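Local coordinates for vesicular integral-membrane protein VIP36 (Canis lupus familiaris, PDB 2DUR) that binds high-mannose glycans in a calcium-dependent way through its lumenal lectin domain and takes part in sorting and transport of glycoproteins in the early secretory pathway, at residues Asp104-Asp114 with Ile129-Tyr140; Thr195-Tyr203 with Trp241-Asn249. All coordinates share one frame; numbering follows the deposited sequence.

Interaction 1 of 2, residues Asp104-Asp114 with Ile129-Tyr140. With CA (calcium ion), chain E.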
# COMPACT_ATOMS: atom_id res chain seq x y z
N ASP A 104 9.17 -8.79 6.26
CA ASP A 104 10.32 -8.04 5.79
C ASP A 104 10.96 -8.82 4.64
O ASP A 104 10.49 -9.94 4.30
CB ASP A 104 11.31 -7.90 6.95
CG ASP A 104 12.24 -6.70 6.81
OD1 ASP A 104 12.20 -6.00 5.77
OD2 ASP A 104 13.01 -6.46 7.77
N ASN A 105 12.00 -8.26 4.02
CA ASN A 105 12.76 -8.99 2.97
C ASN A 105 11.81 -9.48 1.89
O ASN A 105 11.90 -10.61 1.37
CB ASN A 105 13.51 -10.19 3.60
CG ASN A 105 14.60 -9.75 4.53
OD1 ASN A 105 14.42 -9.74 5.76
ND2 ASN A 105 15.74 -9.35 3.97
N PHE A 106 10.86 -8.61 1.56
CA PHE A 106 9.82 -8.94 0.57
C PHE A 106 10.35 -8.76 -0.86
O PHE A 106 11.45 -8.21 -1.08
CB PHE A 106 8.58 -8.07 0.81
CG PHE A 106 8.87 -6.58 0.80
CD1 PHE A 106 8.81 -5.86 -0.39
CD2 PHE A 106 9.23 -5.92 1.99
CE1 PHE A 106 9.11 -4.48 -0.39
CE2 PHE A 106 9.54 -4.56 2.00
CZ PHE A 106 9.47 -3.83 0.82
N HIS A 107 9.54 -9.21 -1.83
CA HIS A 107 9.88 -9.07 -3.26
C HIS A 107 8.77 -8.26 -3.89
O HIS A 107 7.62 -8.71 -3.90
CB HIS A 107 9.97 -10.43 -3.94
CG HIS A 107 10.97 -11.34 -3.29
ND1 HIS A 107 12.19 -11.66 -3.85
CD2 HIS A 107 10.91 -11.98 -2.11
CE1 HIS A 107 12.85 -12.45 -3.02
NE2 HIS A 107 12.10 -12.66 -1.96
N GLY A 108 9.12 -7.08 -4.42
CA GLY A 108 8.12 -6.20 -5.06
C GLY A 108 8.12 -4.81 -4.48
O GLY A 108 9.16 -4.27 -4.09
N LEU A 109 6.92 -4.23 -4.43
CA LEU A 109 6.70 -2.82 -4.14
C LEU A 109 5.95 -2.66 -2.84
O LEU A 109 4.98 -3.39 -2.59
CB LEU A 109 5.88 -2.20 -5.28
CG LEU A 109 5.38 -0.78 -5.05
CD1 LEU A 109 6.56 0.20 -5.01
CD2 LEU A 109 4.36 -0.43 -6.14
N ALA A 110 6.42 -1.74 -2.01
CA ALA A 110 5.70 -1.27 -0.82
C ALA A 110 5.47 0.21 -0.90
O ALA A 110 6.34 0.96 -1.34
CB ALA A 110 6.50 -1.58 0.45
N ILE A 111 4.26 0.64 -0.49
CA ILE A 111 3.99 2.03 -0.24
C ILE A 111 3.65 2.11 1.25
O ILE A 111 2.67 1.50 1.73
CB ILE A 111 2.82 2.58 -1.11
CG1 ILE A 111 3.04 2.22 -2.61
CG2 ILE A 111 2.63 4.09 -0.88
CD1 ILE A 111 2.35 0.94 -3.05
N PHE A 112 4.46 2.85 1.99
CA PHE A 112 4.27 2.95 3.44
C PHE A 112 3.62 4.27 3.79
O PHE A 112 4.08 5.31 3.32
CB PHE A 112 5.63 2.93 4.14
CG PHE A 112 6.45 1.71 3.87
CD1 PHE A 112 5.90 0.43 3.98
CD2 PHE A 112 7.78 1.85 3.48
CE1 PHE A 112 6.68 -0.71 3.74
CE2 PHE A 112 8.58 0.73 3.28
CZ PHE A 112 8.02 -0.55 3.38
N LEU A 113 2.62 4.24 4.67
CA LEU A 113 2.00 5.46 5.21
C LEU A 113 2.35 5.42 6.70
O LEU A 113 1.66 4.78 7.51
CB LEU A 113 0.48 5.39 5.00
CG LEU A 113 -0.03 5.61 3.57
CD1 LEU A 113 0.19 4.36 2.76
CD2 LEU A 113 -1.51 5.94 3.60
N ASP A 114 3.48 6.04 7.04
CA ASP A 114 4.10 5.91 8.37
C ASP A 114 3.69 7.12 9.22
O ASP A 114 3.96 8.25 8.84
CB ASP A 114 5.64 5.87 8.17
CG ASP A 114 6.41 5.59 9.46
OD1 ASP A 114 7.63 5.28 9.38
OD2 ASP A 114 5.80 5.67 10.55
N ILE A 129 4.78 9.38 3.66
CA ILE A 129 4.43 8.33 2.72
C ILE A 129 5.66 8.09 1.86
O ILE A 129 6.22 9.02 1.29
CB ILE A 129 3.26 8.77 1.77
CG1 ILE A 129 1.99 9.00 2.60
CG2 ILE A 129 3.02 7.73 0.67
CD1 ILE A 129 0.80 9.47 1.75
N SER A 130 6.09 6.84 1.75
CA SER A 130 7.28 6.55 0.95
C SER A 130 7.11 5.25 0.18
O SER A 130 6.19 4.49 0.43
CB SER A 130 8.54 6.51 1.84
OG SER A 130 8.48 5.44 2.78
N VAL A 131 7.97 5.04 -0.82
CA VAL A 131 7.93 3.78 -1.56
C VAL A 131 9.28 3.04 -1.38
O VAL A 131 10.31 3.67 -1.20
CB VAL A 131 7.63 3.99 -3.05
CG1 VAL A 131 6.15 4.38 -3.23
CG2 VAL A 131 8.58 5.04 -3.68
N MET A 132 9.22 1.73 -1.49
CA MET A 132 10.39 0.86 -1.39
C MET A 132 10.22 -0.26 -2.40
O MET A 132 9.13 -0.81 -2.53
CB MET A 132 10.50 0.32 0.05
CG MET A 132 11.64 -0.70 0.23
SD MET A 132 11.71 -1.08 1.99
CE MET A 132 12.98 -2.35 1.96
N VAL A 133 11.29 -0.58 -3.11
CA VAL A 133 11.29 -1.70 -4.06
C VAL A 133 12.34 -2.68 -3.58
O VAL A 133 13.45 -2.27 -3.25
CB VAL A 133 11.60 -1.23 -5.48
CG1 VAL A 133 11.85 -2.40 -6.43
CG2 VAL A 133 10.42 -0.36 -5.98
N ASN A 134 11.98 -3.96 -3.56
CA ASN A 134 12.83 -4.98 -2.90
C ASN A 134 12.87 -6.25 -3.71
O ASN A 134 11.86 -6.63 -4.32
CB ASN A 134 12.22 -5.25 -1.52
CG ASN A 134 13.22 -5.81 -0.49
OD1 ASN A 134 14.33 -6.23 -0.84
ND2 ASN A 134 12.82 -5.79 0.77
N ASN A 135 14.06 -6.87 -3.67
CA ASN A 135 14.39 -8.11 -4.37
C ASN A 135 14.56 -9.27 -3.39
O ASN A 135 15.07 -10.31 -3.80
CB ASN A 135 15.70 -7.95 -5.21
CG ASN A 135 16.97 -7.71 -4.34
OD1 ASN A 135 16.88 -7.26 -3.18
ND2 ASN A 135 18.18 -8.02 -4.91
N GLY A 136 14.15 -9.07 -2.13
CA GLY A 136 14.39 -10.05 -1.07
C GLY A 136 15.55 -9.71 -0.16
O GLY A 136 15.56 -10.18 0.98
N SER A 137 16.50 -8.90 -0.62
CA SER A 137 17.73 -8.63 0.14
C SER A 137 17.58 -7.52 1.19
O SER A 137 18.32 -7.47 2.18
CB SER A 137 18.90 -8.31 -0.81
OG SER A 137 19.21 -9.41 -1.65
N LEU A 138 16.64 -6.60 0.98
CA LEU A 138 16.58 -5.43 1.83
C LEU A 138 15.68 -5.64 3.05
O LEU A 138 14.61 -6.27 2.97
CB LEU A 138 16.07 -4.22 1.02
CG LEU A 138 16.82 -3.99 -0.31
CD1 LEU A 138 16.25 -2.73 -0.94
CD2 LEU A 138 18.31 -3.85 -0.07
N SER A 139 16.09 -5.06 4.16
CA SER A 139 15.29 -5.04 5.35
C SER A 139 14.83 -3.59 5.58
O SER A 139 15.62 -2.65 5.49
CB SER A 139 16.11 -5.50 6.56
OG SER A 139 15.40 -5.27 7.77
N TYR A 140 13.54 -3.42 5.89
CA TYR A 140 13.02 -2.13 6.28
C TYR A 140 13.45 -1.87 7.72
O TYR A 140 13.09 -2.63 8.62
CB TYR A 140 11.50 -2.15 6.17
CG TYR A 140 10.82 -0.93 6.72
CD1 TYR A 140 10.78 0.26 5.98
CD2 TYR A 140 10.17 -0.98 7.96
CE1 TYR A 140 10.13 1.38 6.47
CE2 TYR A 140 9.52 0.13 8.47
CZ TYR A 140 9.50 1.30 7.72
OH TYR A 140 8.88 2.43 8.18
CA CA E . 7.79 4.92 11.86
O HOH W 1 11.69 -4.69 9.63
O HOH W 2 18.26 -8.27 5.23
O HOH W 3 8.64 4.85 6.98
O HOH W 4 8.83 2.89 10.99
O HOH W 5 5.83 3.70 12.64
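M132 reaches from the strand 129-135 to two phenylalanines of 104-114. Its CB packs on CE2 of F112. CG, anti to the backbone N (chi1 175°), lies near CZ of F106. The chain stays extended, and SD comes 3.7 Å from F106 CZ. SD sits at the edge of both the F106 and F112 rings, 5.0 Å from each centroid, so both are Met-aromatic contacts. CE ends beside CE2 and CZ of F106. The N134 amide stands nearly upright to the F106 ring (81°), with ND2 over its centre and CB in a CH-pi contact toward CE1. Beneath these side chains the strands 109-114 and 129-135 run antiparallel. They are neighbours in the seven-stranded sheet of the legume-lectin-like beta sandwich. Paired backbone bonds join G108 with N134, A110 with M132 and F112 with S130. L109, I111, L113, I129 and V131 point to the other face, toward the second sheet. In the loops that lead into 109-114 and out of 129-135, both carboxylate oxygens of D104 are used. OD1 takes the N-H of Y140 on its syn lone pair (2.9 Å), and OD2 accepts from S139 OG (2.7 Å). The Y140 ring slides past F112, planes 50° apart. Its OH bonds water 4, a calcium ligand. D114 binds the calcium ion with OD1 and OD2, each at 2.5 Å; Y116, N118 and D145 are further ligands.

Interaction 2 of 2, residues Thr195-Tyr203 with Trp241-Asn249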
# COMPACT_ATOMS: atom_id res chain seq x y z
N THR A 195 10.67 7.26 -12.11
CA THR A 195 10.72 6.38 -13.26
C THR A 195 11.85 5.37 -13.06
O THR A 195 12.62 5.47 -12.10
CB THR A 195 10.97 7.17 -14.57
OG1 THR A 195 12.15 7.97 -14.42
CG2 THR A 195 9.74 8.08 -14.88
N GLY A 196 11.91 4.40 -13.96
CA GLY A 196 12.95 3.37 -13.94
C GLY A 196 12.62 2.26 -12.97
O GLY A 196 13.50 1.49 -12.59
N VAL A 197 11.36 2.17 -12.56
CA VAL A 197 10.94 1.13 -11.62
C VAL A 197 10.54 -0.13 -12.39
O VAL A 197 9.63 -0.08 -13.22
CB VAL A 197 9.78 1.63 -10.74
CG1 VAL A 197 9.20 0.50 -9.90
CG2 VAL A 197 10.23 2.81 -9.86
N ARG A 198 11.23 -1.24 -12.12
CA ARG A 198 11.00 -2.52 -12.81
C ARG A 198 10.28 -3.48 -11.87
O ARG A 198 10.81 -3.81 -10.82
CB ARG A 198 12.32 -3.16 -13.29
CG ARG A 198 13.06 -2.34 -14.36
CD ARG A 198 14.33 -3.04 -14.92
NE ARG A 198 14.21 -4.46 -15.31
CZ ARG A 198 13.65 -4.92 -16.42
NH1 ARG A 198 13.08 -4.11 -17.31
NH2 ARG A 198 13.63 -6.23 -16.65
N LEU A 199 9.06 -3.87 -12.24
CA LEU A 199 8.27 -4.83 -11.47
C LEU A 199 7.66 -5.85 -12.40
O LEU A 199 7.24 -5.49 -13.51
CB LEU A 199 7.14 -4.10 -10.73
CG LEU A 199 7.57 -3.11 -9.63
CD1 LEU A 199 6.36 -2.31 -9.15
CD2 LEU A 199 8.23 -3.81 -8.46
N PRO A 200 7.63 -7.13 -11.97
CA PRO A 200 6.97 -8.15 -12.79
C PRO A 200 5.45 -8.12 -12.69
O PRO A 200 4.88 -7.51 -11.77
CB PRO A 200 7.50 -9.45 -12.18
CG PRO A 200 7.66 -9.10 -10.71
CD PRO A 200 8.20 -7.71 -10.72
N THR A 201 4.79 -8.79 -13.63
CA THR A 201 3.38 -9.14 -13.49
C THR A 201 3.33 -10.40 -12.61
O THR A 201 4.37 -11.05 -12.41
CB THR A 201 2.76 -9.47 -14.85
OG1 THR A 201 3.62 -10.39 -15.53
CG2 THR A 201 2.55 -8.20 -15.69
N GLY A 202 2.14 -10.76 -12.13
CA GLY A 202 1.94 -11.99 -11.37
C GLY A 202 2.10 -11.83 -9.86
O GLY A 202 2.14 -12.83 -9.12
N TYR A 203 2.23 -10.60 -9.38
CA TYR A 203 2.33 -10.35 -7.94
C TYR A 203 0.93 -10.09 -7.34
O TYR A 203 -0.05 -9.94 -8.07
CB TYR A 203 3.28 -9.16 -7.68
CG TYR A 203 4.77 -9.51 -7.65
CD1 TYR A 203 5.23 -10.76 -8.05
CD2 TYR A 203 5.71 -8.55 -7.21
CE1 TYR A 203 6.61 -11.07 -8.01
CE2 TYR A 203 7.08 -8.84 -7.18
CZ TYR A 203 7.52 -10.10 -7.56
OH TYR A 203 8.87 -10.36 -7.52
N TRP A 241 6.95 -11.17 -18.76
CA TRP A 241 6.86 -10.12 -17.74
C TRP A 241 6.74 -10.70 -16.32
O TRP A 241 6.91 -9.96 -15.34
CB TRP A 241 5.70 -9.18 -18.03
CG TRP A 241 5.91 -8.29 -19.23
CD1 TRP A 241 6.01 -8.69 -20.54
CD2 TRP A 241 6.00 -6.86 -19.24
NE1 TRP A 241 6.17 -7.59 -21.35
CE2 TRP A 241 6.17 -6.46 -20.58
CE3 TRP A 241 5.96 -5.88 -18.23
CZ2 TRP A 241 6.29 -5.10 -20.95
CZ3 TRP A 241 6.08 -4.54 -18.59
CH2 TRP A 241 6.25 -4.16 -19.95
N THR A 242 6.47 -12.00 -16.20
CA THR A 242 6.35 -12.60 -14.85
C THR A 242 7.73 -12.85 -14.23
O THR A 242 7.84 -13.12 -13.03
CB THR A 242 5.56 -13.93 -14.84
OG1 THR A 242 6.36 -14.97 -15.42
CG2 THR A 242 4.22 -13.78 -15.56
N LYS A 243 8.77 -12.80 -15.07
CA LYS A 243 10.12 -13.09 -14.63
C LYS A 243 11.00 -11.84 -14.40
O LYS A 243 12.19 -11.98 -14.10
CB LYS A 243 10.81 -14.05 -15.60
CG LYS A 243 10.07 -15.35 -15.82
CD LYS A 243 10.36 -16.33 -14.71
CE LYS A 243 9.75 -17.70 -15.00
NZ LYS A 243 10.08 -18.18 -16.38
N ILE A 244 10.43 -10.65 -14.57
CA ILE A 244 11.16 -9.41 -14.26
C ILE A 244 11.54 -9.39 -12.78
O ILE A 244 10.70 -9.64 -11.91
CB ILE A 244 10.35 -8.13 -14.64
CG1 ILE A 244 10.09 -8.09 -16.16
CG2 ILE A 244 11.05 -6.84 -14.15
CD1 ILE A 244 8.98 -7.13 -16.57
N GLU A 245 12.80 -9.10 -12.49
CA GLU A 245 13.25 -9.00 -11.10
C GLU A 245 12.96 -7.58 -10.61
O GLU A 245 13.32 -6.61 -11.27
CB GLU A 245 14.75 -9.28 -11.01
CG GLU A 245 15.13 -10.67 -11.50
CD GLU A 245 14.60 -11.79 -10.60
OE1 GLU A 245 14.66 -11.63 -9.36
OE2 GLU A 245 14.12 -12.82 -11.14
N PRO A 246 12.32 -7.46 -9.43
CA PRO A 246 12.06 -6.11 -8.90
C PRO A 246 13.36 -5.35 -8.77
O PRO A 246 14.32 -5.84 -8.16
CB PRO A 246 11.42 -6.38 -7.52
CG PRO A 246 10.82 -7.74 -7.66
CD PRO A 246 11.80 -8.51 -8.54
N SER A 247 13.42 -4.16 -9.35
CA SER A 247 14.65 -3.36 -9.30
C SER A 247 14.33 -1.94 -9.71
O SER A 247 13.18 -1.65 -10.07
CB SER A 247 15.74 -3.93 -10.22
OG SER A 247 15.38 -3.75 -11.57
N VAL A 248 15.33 -1.07 -9.62
CA VAL A 248 15.17 0.32 -10.05
C VAL A 248 16.41 0.71 -10.83
O VAL A 248 17.53 0.44 -10.39
CB VAL A 248 14.97 1.28 -8.87
CG1 VAL A 248 14.73 2.74 -9.38
CG2 VAL A 248 13.78 0.82 -7.99
N ASN A 249 16.20 1.25 -12.03
CA ASN A 249 17.29 1.86 -12.79
C ASN A 249 17.39 3.33 -12.39
O ASN A 249 16.36 4.00 -12.25
CB ASN A 249 17.02 1.76 -14.29
CG ASN A 249 16.87 0.34 -14.77
OD1 ASN A 249 17.56 -0.56 -14.27
ND2 ASN A 249 15.97 0.11 -15.73
O HOH W 6 14.95 5.89 -10.72
O HOH W 7 14.83 -8.80 -14.83
O HOH W 8 15.00 -5.84 -13.15
O HOH W 9 5.60 -13.17 -11.31
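P246 and P200 set their rings at about a right angle, with P246 CG 4.0 Å from P200 CD. Y203 crosses P246 obliquely. The same CG of P246 sits at the edge of the Y203 ring, 3.3 Å from its OH. I244 points at the other segment, and its CB packs on P200 CB at 4.0 Å. Its CG2 lies over one face of the R198 guanidinium, 3.6 Å from NH2, and the two side chains cross at about a right angle. The R198 chain bends at chi3 (47°), which turns the guanidinium aside so that one face meets I244. Two waters lie in the guanidinium plane at its edge. Water 8 accepts from NE at 2.7 Å, donates to E245 O and also bonds S247 OG. The N249 amide is turned only 16° from the guanidinium plane, but its ND2 meets R198 CD instead. T201 OG1 lies against W241 CB. T201 N bonds W241 O at 3.0 Å, approaching from above the carbonyl plane. The indole itself leads away, with NE1 hydrogen-bonded to the backbone O of E236. Backbone bonds pair R198 with S247 in both directions, and N249 N donates to G196 O. The short strand 247-248, from the chain's C-terminal end, is thus added antiparallel to 189-198, as the outermost strand of the eight-stranded sheet in this L-type lectin beta sandwich.

Interaction 1 is mostly buried and joins two neighbouring strands inside the seven-stranded sheet. Interaction 2 lies farther from the chain centre, is partly exposed, and sits at the margin of the eight-stranded sheet. The first has a long backbone ladder, aromatic and sulfur contacts, and a calcium ligand at one end. The second has a short ladder, proline packing and water bridges to an arginine, away from the annotated sites. They touch at the end of interaction 1 remote from calcium. P246, beside strand 247-248, crosses there to G108 and N134 of the other sheet. Y203 packs on H107 and G108; segment 195-203 runs from strand 189-198 toward strand 204-211, in the same sheet as interaction 1.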